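Local coordinates for putative uncharacterized protein (Pseudomonas phage 201phi2-1, PDB 3R4V) that is of unknown function but belongs to the phage tubulin-like proteins and has guanosine-5'-diphosphate bound in a pocket, at residues Val176-Gln181 / Ser228-Tyr233; Ala81-Val86 / His189-Trp194. One frame throughout, in Å; residues are numbered along the deposited sequence.

Contact 1 (Val176-Gln181 / Ser228-Tyr233); sequences VLLVNQ and SQLSLY
Just before Leu178, the residue that meets Leu230 and Leu232 across the contact, the carbonyl oxygen of Leu177 is gripped twice: Asn180 N lies 3.1 Å from Leu177 O, and the ring of His183 bonds to it through NE2. These bonds fasten the turn in which helix 161-178 ends, Val179 being the first residue to leave the helical conformation. Within that turn Leu178 holds its CG anti to the backbone N (chi1 172°), which carries CD1 off the helix to the strand. This one methyl does nearly all the touching. It comes within 3.5 Å of Leu230 CD2 on one side and 3.8 Å of Leu232 CD1 on another, meeting each leucine at a slant. Leu232 CD1 also approaches the backbone, 3.9 Å from Leu178 CA. Leu230 and Leu232, two residues apart, present their side chains on the same face of strand 228-233; between them Ser231 turns the other way and bonds to His266 ND1. Trp194 of helix 188-195 packs on Leu178 and Leu230, and Phe267 of strand 264-270 on Leu178 and Leu232, closing an aliphatic and aromatic core between the helix end and a strand of the C-terminal domain of the phage tubulin-like family. No hydrogen bond links the two segments. Several polar side chains bond elsewhere, as where Asn180 ND2 bonds to Asp257 OD2, so this 169 Å² interface relies on fitted methyls and exclusion of water rather than on directional bonds.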
loop_
_atom_site.group_PDB
_atom_site.type_symbol
_atom_site.label_atom_id
_atom_site.label_comp_id
_atom_site.label_asym_id
_atom_site.label_seq_id
_atom_site.Cartn_x
_atom_site.Cartn_y
_atom_site.Cartn_z
ATOM N N VAL A 176 6.146 12.594 0.921
ATOM C CA VAL A 176 6.044 13.586 1.993
ATOM C C VAL A 176 6.608 14.905 1.497
ATOM O O VAL A 176 6.051 15.966 1.760
ATOM C CB VAL A 176 6.754 13.129 3.287
ATOM C CG1 VAL A 176 6.863 14.282 4.279
ATOM C CG2 VAL A 176 5.981 11.956 3.911
ATOM N N LEU A 177 7.693 14.818 0.737
ATOM C CA LEU A 177 8.310 16.007 0.139
ATOM C C LEU A 177 7.357 16.645 -0.872
ATOM O O LEU A 177 7.097 17.854 -0.834
ATOM C CB LEU A 177 9.618 15.622 -0.546
ATOM C CG LEU A 177 10.229 16.661 -1.476
ATOM C CD1 LEU A 177 10.717 17.843 -0.657
ATOM C CD2 LEU A 177 11.363 16.037 -2.288
ATOM N N LEU A 178 6.835 15.818 -1.775
ATOM C CA LEU A 178 5.885 16.272 -2.786
ATOM C C LEU A 178 4.775 17.127 -2.187
ATOM O O LEU A 178 4.450 18.189 -2.732
ATOM C CB LEU A 178 5.274 15.074 -3.528
ATOM C CG LEU A 178 4.116 15.379 -4.494
ATOM C CD1 LEU A 178 4.609 16.269 -5.635
ATOM C CD2 LEU A 178 3.475 14.091 -5.050
ATOM N N VAL A 179 4.182 16.658 -1.085
ATOM C CA VAL A 179 2.997 17.301 -0.510
ATOM C C VAL A 179 3.322 18.277 0.638
ATOM O O VAL A 179 2.444 18.645 1.416
ATOM C CB VAL A 179 1.924 16.242 -0.101
ATOM C CG1 VAL A 179 1.638 15.327 -1.291
ATOM C CG2 VAL A 179 2.421 15.405 1.066
ATOM N N ASN A 180 4.577 18.717 0.719
ATOM C CA ASN A 180 4.985 19.644 1.783
ATOM C C ASN A 180 4.576 21.119 1.574
ATOM O O ASN A 180 4.846 21.970 2.422
ATOM C CB ASN A 180 6.487 19.513 2.088
ATOM C CG ASN A 180 7.377 20.354 1.149
ATOM O OD1 ASN A 180 6.901 21.036 0.239
ATOM N ND2 ASN A 180 8.683 20.305 1.393
ATOM N N GLN A 181 3.926 21.402 0.448
ATOM C CA GLN A 181 3.280 22.692 0.182
ATOM C C GLN A 181 4.261 23.854 0.066
ATOM O O GLN A 181 3.872 25.019 0.157
ATOM C CB GLN A 181 2.195 22.988 1.232
ATOM C CG GLN A 181 1.094 21.921 1.291
ATOM C CD GLN A 181 -0.032 22.253 2.261
ATOM O OE1 GLN A 181 -0.220 23.404 2.644
ATOM N NE2 GLN A 181 -0.789 21.236 2.659
ATOM N N SER A 228 -1.910 10.436 -15.215
ATOM C CA SER A 228 -1.816 11.681 -14.463
ATOM C C SER A 228 -0.408 11.823 -13.895
ATOM O O SER A 228 0.098 10.911 -13.247
ATOM C CB SER A 228 -2.867 11.663 -13.341
ATOM O OG SER A 228 -2.920 12.876 -12.630
ATOM N N GLN A 229 0.211 12.978 -14.106
ATOM C CA GLN A 229 1.647 13.120 -13.898
ATOM C C GLN A 229 1.926 14.370 -13.076
ATOM O O GLN A 229 1.350 15.421 -13.337
ATOM C CB GLN A 229 2.276 13.288 -15.275
ATOM C CG GLN A 229 3.731 12.935 -15.438
ATOM C CD GLN A 229 4.060 12.779 -16.912
ATOM O OE1 GLN A 229 3.745 11.754 -17.523
ATOM N NE2 GLN A 229 4.643 13.820 -17.505
ATOM N N LEU A 230 2.808 14.257 -12.090
ATOM C CA LEU A 230 3.282 15.428 -11.350
ATOM C C LEU A 230 4.807 15.401 -11.354
ATOM O O LEU A 230 5.398 14.390 -10.992
ATOM C CB LEU A 230 2.758 15.374 -9.920
ATOM C CG LEU A 230 2.224 16.657 -9.297
ATOM C CD1 LEU A 230 1.209 16.335 -8.217
ATOM C CD2 LEU A 230 3.376 17.476 -8.734
ATOM N N SER A 231 5.441 16.495 -11.781
ATOM C CA SER A 231 6.902 16.572 -11.822
ATOM C C SER A 231 7.435 17.673 -10.911
ATOM O O SER A 231 6.903 18.781 -10.902
ATOM C CB SER A 231 7.389 16.817 -13.256
ATOM O OG SER A 231 7.086 15.701 -14.084
ATOM N N LEU A 232 8.473 17.355 -10.135
ATOM C CA LEU A 232 9.176 18.358 -9.341
ATOM C C LEU A 232 10.564 18.593 -9.917
ATOM O O LEU A 232 11.271 17.643 -10.241
ATOM C CB LEU A 232 9.302 17.908 -7.888
ATOM C CG LEU A 232 7.980 17.725 -7.129
ATOM C CD1 LEU A 232 8.244 17.260 -5.708
ATOM C CD2 LEU A 232 7.181 19.027 -7.140
ATOM N N TYR A 233 10.958 19.857 -10.036
ATOM C CA TYR A 233 12.281 20.190 -10.546
ATOM C C TYR A 233 12.984 21.163 -9.614
ATOM O O TYR A 233 12.390 22.144 -9.173
ATOM C CB TYR A 233 12.185 20.845 -11.927
ATOM C CG TYR A 233 11.708 19.960 -13.062
ATOM C CD1 TYR A 233 12.591 19.131 -13.738
ATOM C CD2 TYR A 233 10.383 19.979 -13.473
ATOM C CE1 TYR A 233 12.170 18.338 -14.789
ATOM C CE2 TYR A 233 9.946 19.190 -14.530
ATOM C CZ TYR A 233 10.848 18.369 -15.181
ATOM O OH TYR A 233 10.435 17.576 -16.224
#

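Contact 2 (Ala81-Val86 / His189-Trp194); sequences ADFYIV and HDVANW
Phe83 meets Val191 and Trp194 through CD1, CE1 and CZ of its ring. Its CB points at helix 188-195, and a first torsion that puts CG anti to the backbone N (chi1 -165°) sends the ring on toward it. CD1 and CE1 are the atoms that land on Val191: CG1 of that valine sits 3.6 Å from Phe83 CD1 and just as far from Phe83 CE1, straddling the ring bond, while the two side chains cross at about a right angle. At the tip, Phe83 CZ stands 4.4 Å from Trp194 CZ3, a looser touch that meets the indole at its edge, close to its plane. Elsewhere on the ring, Phe83 CE2 is 4.0 Å from Ile85 CG1, which lies in the plane of the phenyl group. The interface is small, 95 Å² in all, entirely apolar and buried. Nearby, Ala81 N bonds to Tyr84 OH at 2.9 Å (155° at the hydrogen), and the same hydroxyl also bonds Arg109 NH1. Phe83 stands just before strand 84-89, its backbone bonded to Cys6 of strand 6-10; Val175 of helix 161-178 and Val114 of strand 113-119 touch its side chain, so the ring packs between the sheet, helix 161-178 and helix 188-195, the last in the family's C-terminal domain range.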
loop_
_atom_site.group_PDB
_atom_site.type_symbol
_atom_site.label_atom_id
_atom_site.label_comp_id
_atom_site.label_asym_id
_atom_site.label_seq_id
_atom_site.Cartn_x
_atom_site.Cartn_y
_atom_site.Cartn_z
ATOM N N ALA A 81 -6.454 15.766 7.294
ATOM C CA ALA A 81 -5.213 16.194 6.655
ATOM C C ALA A 81 -5.423 16.505 5.182
ATOM O O ALA A 81 -6.373 16.025 4.563
ATOM C CB ALA A 81 -4.133 15.143 6.830
ATOM N N ASP A 82 -4.528 17.315 4.628
ATOM C CA ASP A 82 -4.572 17.658 3.213
ATOM C C ASP A 82 -4.162 16.498 2.304
ATOM O O ASP A 82 -4.480 16.492 1.114
ATOM C CB ASP A 82 -3.691 18.874 2.929
ATOM C CG ASP A 82 -4.275 20.165 3.488
ATOM O OD1 ASP A 82 -5.518 20.250 3.600
ATOM O OD2 ASP A 82 -3.489 21.086 3.814
ATOM N N PHE A 83 -3.434 15.531 2.855
ATOM C CA PHE A 83 -3.016 14.371 2.083
ATOM C C PHE A 83 -2.765 13.219 3.039
ATOM O O PHE A 83 -2.412 13.440 4.193
ATOM C CB PHE A 83 -1.736 14.707 1.297
ATOM C CG PHE A 83 -1.406 13.726 0.203
ATOM C CD1 PHE A 83 -1.942 13.869 -1.073
ATOM C CD2 PHE A 83 -0.546 12.675 0.440
ATOM C CE1 PHE A 83 -1.625 12.971 -2.087
ATOM C CE2 PHE A 83 -0.227 11.773 -0.564
ATOM C CZ PHE A 83 -0.759 11.922 -1.835
ATOM N N TYR A 84 -2.979 11.985 2.584
ATOM C CA TYR A 84 -2.668 10.830 3.425
ATOM C C TYR A 84 -1.795 9.834 2.684
ATOM O O TYR A 84 -1.851 9.720 1.467
ATOM C CB TYR A 84 -3.939 10.099 3.890
ATOM C CG TYR A 84 -4.983 10.976 4.566
ATOM C CD1 TYR A 84 -5.167 10.946 5.952
ATOM C CD2 TYR A 84 -5.794 11.820 3.817
ATOM C CE1 TYR A 84 -6.141 11.743 6.572
ATOM C CE2 TYR A 84 -6.764 12.610 4.428
ATOM C CZ TYR A 84 -6.924 12.573 5.800
ATOM O OH TYR A 84 -7.889 13.358 6.383
ATOM N N ILE A 85 -1.004 9.088 3.431
ATOM C CA ILE A 85 -0.263 7.975 2.859
ATOM C C ILE A 85 -0.636 6.741 3.671
ATOM O O ILE A 85 -0.586 6.776 4.902
ATOM C CB ILE A 85 1.240 8.228 2.949
ATOM C CG1 ILE A 85 1.596 9.508 2.177
ATOM C CG2 ILE A 85 2.036 7.014 2.445
ATOM C CD1 ILE A 85 3.016 10.003 2.389
ATOM N N VAL A 86 -1.010 5.655 2.996
ATOM C CA VAL A 86 -1.376 4.416 3.687
ATOM C C VAL A 86 -0.411 3.289 3.306
ATOM O O VAL A 86 -0.043 3.170 2.148
ATOM C CB VAL A 86 -2.769 3.970 3.294
ATOM C CG1 VAL A 86 -3.238 2.856 4.239
ATOM C CG2 VAL A 86 -3.727 5.146 3.324
ATOM N N HIS A 189 -4.616 21.994 -4.277
ATOM C CA HIS A 189 -5.611 21.604 -5.263
ATOM C C HIS A 189 -4.979 20.897 -6.456
ATOM O O HIS A 189 -5.593 20.015 -7.054
ATOM C CB HIS A 189 -6.427 22.816 -5.707
ATOM C CG HIS A 189 -7.147 23.490 -4.581
ATOM N ND1 HIS A 189 -6.766 24.716 -4.080
ATOM C CD2 HIS A 189 -8.208 23.093 -3.839
ATOM C CE1 HIS A 189 -7.572 25.053 -3.089
ATOM N NE2 HIS A 189 -8.456 24.085 -2.922
ATOM N N ASP A 190 -3.748 21.274 -6.791
ATOM C CA ASP A 190 -3.017 20.609 -7.861
ATOM C C ASP A 190 -2.769 19.149 -7.491
ATOM O O ASP A 190 -2.994 18.254 -8.297
ATOM C CB ASP A 190 -1.688 21.312 -8.131
ATOM C CG ASP A 190 -1.869 22.703 -8.711
ATOM O OD1 ASP A 190 -2.874 22.934 -9.417
ATOM O OD2 ASP A 190 -1.001 23.567 -8.464
ATOM N N VAL A 191 -2.313 18.919 -6.264
ATOM C CA VAL A 191 -2.091 17.557 -5.782
ATOM C C VAL A 191 -3.394 16.763 -5.757
ATOM O O VAL A 191 -3.434 15.623 -6.226
ATOM C CB VAL A 191 -1.430 17.543 -4.391
ATOM C CG1 VAL A 191 -1.407 16.129 -3.812
ATOM C CG2 VAL A 191 -0.018 18.127 -4.475
ATOM N N ALA A 192 -4.461 17.372 -5.241
ATOM C CA ALA A 192 -5.760 16.695 -5.167
ATOM C C ALA A 192 -6.217 16.258 -6.551
ATOM O O ALA A 192 -6.638 15.117 -6.744
ATOM C CB ALA A 192 -6.818 17.594 -4.508
ATOM N N ASN A 193 -6.118 17.156 -7.525
ATOM C CA ASN A 193 -6.577 16.831 -8.871
ATOM C C ASN A 193 -5.659 15.897 -9.652
ATOM O O ASN A 193 -6.068 15.339 -10.676
ATOM C CB ASN A 193 -6.884 18.094 -9.660
ATOM C CG ASN A 193 -8.147 18.770 -9.174
ATOM O OD1 ASN A 193 -9.205 18.137 -9.073
ATOM N ND2 ASN A 193 -8.038 20.042 -8.829
ATOM N N TRP A 194 -4.428 15.733 -9.173
ATOM C CA TRP A 194 -3.521 14.744 -9.724
ATOM C C TRP A 194 -3.975 13.349 -9.333
ATOM O O TRP A 194 -4.087 12.469 -10.181
ATOM C CB TRP A 194 -2.091 14.988 -9.219
ATOM C CG TRP A 194 -1.144 13.828 -9.346
ATOM C CD1 TRP A 194 -0.674 13.267 -10.499
ATOM C CD2 TRP A 194 -0.530 13.109 -8.270
ATOM N NE1 TRP A 194 0.197 12.234 -10.203
ATOM C CE2 TRP A 194 0.298 12.118 -8.840
ATOM C CE3 TRP A 194 -0.607 13.202 -6.876
ATOM C CZ2 TRP A 194 1.044 11.225 -8.066
ATOM C CZ3 TRP A 194 0.137 12.319 -6.104
ATOM C CH2 TRP A 194 0.950 11.345 -6.699
#

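How the contacts relate
The two contacts lie 10 Å apart, centre to centre, and interlock along the chain: 81-86, 176-181, 189-194, then 228-233. Contact 2 joins the parallel, nucleotide-binding half of the mixed sheet to helix 188-195; contact 1 joins the end of helix 161-178 to a strand in the other half. The helices are consecutive, and probably correspond to the core helix and its successor in tubulins. Direct ties link the contacts: Ser228 OG lies 2.7 Å from Trp194 O and Gln181 NE2 2.9 Å from Asp82 OD2, both probable hydrogen bonds, while Val179 packs on Phe83 and Val191. Both reach the same sheet and together help pack its two halves against these helices.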